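Local coordinates for methyltransferase 1 (Methanosarcina barkeri, PDB 2I2X), which carries a methyl group on its corrinoid cofactor during methanogenesis from methanol, taking it up with the help of MtaB for transfer to coenzyme M by MtaA, at residues G82-L87 / G91-P96. Residues are numbered along the deposited sequence; the frame is centred on the assembly and turned at random.
Sequences GVVIRL and GVIFLP
Leu-87 O accepts the backbone N-H of Val-92 at 2.8 Å, a 147° hydrogen bond that fastens the chain leaving helix 72-89 back onto its last turn. It belongs to a Schellman motif, the usual C-terminal cap of a helix. Gly-91 suits the turning point because the chain there adopts a positive phi (71°), which a residue lacking CB accepts readily.

The apolar contacts follow from this reversal. Val-92 CG2 lies 3.8 Å from Leu-87 CD2, so one methyl of the branched valine rests against the leucine's side. Ile-93 then folds back over the helix. With chi1 at 51°, its CG1 is tucked over its own backbone, 3.8 Å from Leu-87 CB. The nearly extended end of this side chain brings CD1 to Val-84 CG1 at 3.9 Å, crossing it nearly at right angles. Isoleucine suits the place because its longer branch reaches from Leu-87 to Val-84, one turn earlier; both are buried and apolar, as this packing requires.

The CB of Phe-94, N-cap of helix 95-113, points away from helix 72-89, and its ring stacks on Phe-417 of the neighbouring MtaB chain. Within the N-terminal helical domain, helices 26-33 and 41-48 both pack against Leu-87 and Ile-93, embedding this link between helices 72-89 and 95-113.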
# COMPACT_ATOMS: atom_id res chain seq x y z
N GLY B 82 -5.12 -34.09 25.45
CA GLY B 82 -4.28 -34.44 24.30
C GLY B 82 -5.09 -34.81 23.07
O GLY B 82 -4.59 -34.74 21.95
N VAL B 83 -6.33 -35.23 23.29
CA VAL B 83 -7.28 -35.44 22.21
C VAL B 83 -7.66 -34.07 21.65
O VAL B 83 -7.67 -33.86 20.44
CB VAL B 83 -8.53 -36.18 22.71
CG1 VAL B 83 -9.59 -36.27 21.63
CG2 VAL B 83 -8.16 -37.58 23.21
N VAL B 84 -7.93 -33.14 22.55
CA VAL B 84 -8.35 -31.79 22.23
C VAL B 84 -7.30 -31.06 21.40
O VAL B 84 -7.63 -30.44 20.40
CB VAL B 84 -8.68 -31.01 23.54
CG1 VAL B 84 -8.98 -29.55 23.27
CG2 VAL B 84 -9.86 -31.67 24.23
N ILE B 85 -6.04 -31.17 21.80
CA ILE B 85 -4.92 -30.55 21.07
C ILE B 85 -4.68 -31.19 19.69
O ILE B 85 -4.34 -30.48 18.73
CB ILE B 85 -3.63 -30.61 21.90
CG1 ILE B 85 -3.82 -29.85 23.21
CG2 ILE B 85 -2.41 -30.06 21.13
CD1 ILE B 85 -3.27 -30.62 24.40
N ARG B 86 -4.85 -32.50 19.59
CA ARG B 86 -4.68 -33.20 18.32
C ARG B 86 -5.72 -32.68 17.30
O ARG B 86 -5.38 -32.30 16.18
CB ARG B 86 -4.77 -34.71 18.52
CG ARG B 86 -4.95 -35.54 17.25
CD ARG B 86 -3.71 -36.35 16.87
NE ARG B 86 -4.08 -37.51 16.05
CZ ARG B 86 -4.20 -38.75 16.50
NH1 ARG B 86 -3.96 -39.04 17.77
NH2 ARG B 86 -4.56 -39.72 15.67
N LEU B 87 -6.97 -32.65 17.73
CA LEU B 87 -8.06 -32.18 16.90
C LEU B 87 -7.94 -30.69 16.56
O LEU B 87 -8.22 -30.30 15.43
CB LEU B 87 -9.40 -32.50 17.54
CG LEU B 87 -9.64 -33.99 17.74
CD1 LEU B 87 -10.93 -34.21 18.53
CD2 LEU B 87 -9.65 -34.78 16.43
N GLY B 91 -7.23 -29.22 12.89
CA GLY B 91 -8.23 -28.22 12.55
C GLY B 91 -9.68 -28.69 12.57
O GLY B 91 -10.51 -28.10 11.90
N VAL B 92 -9.99 -29.75 13.32
CA VAL B 92 -11.39 -30.21 13.39
C VAL B 92 -12.20 -29.52 14.51
O VAL B 92 -13.43 -29.48 14.45
CB VAL B 92 -11.57 -31.79 13.35
CG1 VAL B 92 -10.33 -32.51 12.79
CG2 VAL B 92 -11.99 -32.37 14.68
N ILE B 93 -11.53 -28.97 15.51
CA ILE B 93 -12.20 -28.08 16.45
C ILE B 93 -11.43 -26.78 16.43
O ILE B 93 -10.35 -26.73 15.84
CB ILE B 93 -12.26 -28.63 17.88
CG1 ILE B 93 -10.87 -29.07 18.33
CG2 ILE B 93 -13.31 -29.76 17.99
CD1 ILE B 93 -10.69 -29.02 19.82
N PHE B 94 -12.00 -25.73 17.02
CA PHE B 94 -11.44 -24.36 16.97
C PHE B 94 -10.88 -23.94 18.33
O PHE B 94 -11.06 -24.65 19.30
CB PHE B 94 -12.51 -23.35 16.52
CG PHE B 94 -12.66 -23.22 15.02
CD1 PHE B 94 -12.40 -24.30 14.17
CD2 PHE B 94 -13.10 -22.02 14.46
CE1 PHE B 94 -12.57 -24.16 12.78
CE2 PHE B 94 -13.27 -21.89 13.09
CZ PHE B 94 -13.01 -22.96 12.25
N LEU B 95 -10.21 -22.80 18.38
CA LEU B 95 -9.69 -22.26 19.63
C LEU B 95 -10.73 -22.28 20.77
O LEU B 95 -10.47 -22.87 21.83
CB LEU B 95 -9.21 -20.83 19.41
CG LEU B 95 -8.06 -20.23 20.20
CD1 LEU B 95 -8.23 -18.71 20.23
CD2 LEU B 95 -7.86 -20.77 21.59
N PRO B 96 -11.92 -21.64 20.58
CA PRO B 96 -12.77 -21.58 21.76
C PRO B 96 -13.11 -22.95 22.34
O PRO B 96 -13.46 -23.04 23.51
CB PRO B 96 -14.02 -20.84 21.26
CG PRO B 96 -13.49 -19.98 20.16
CD PRO B 96 -12.54 -20.93 19.45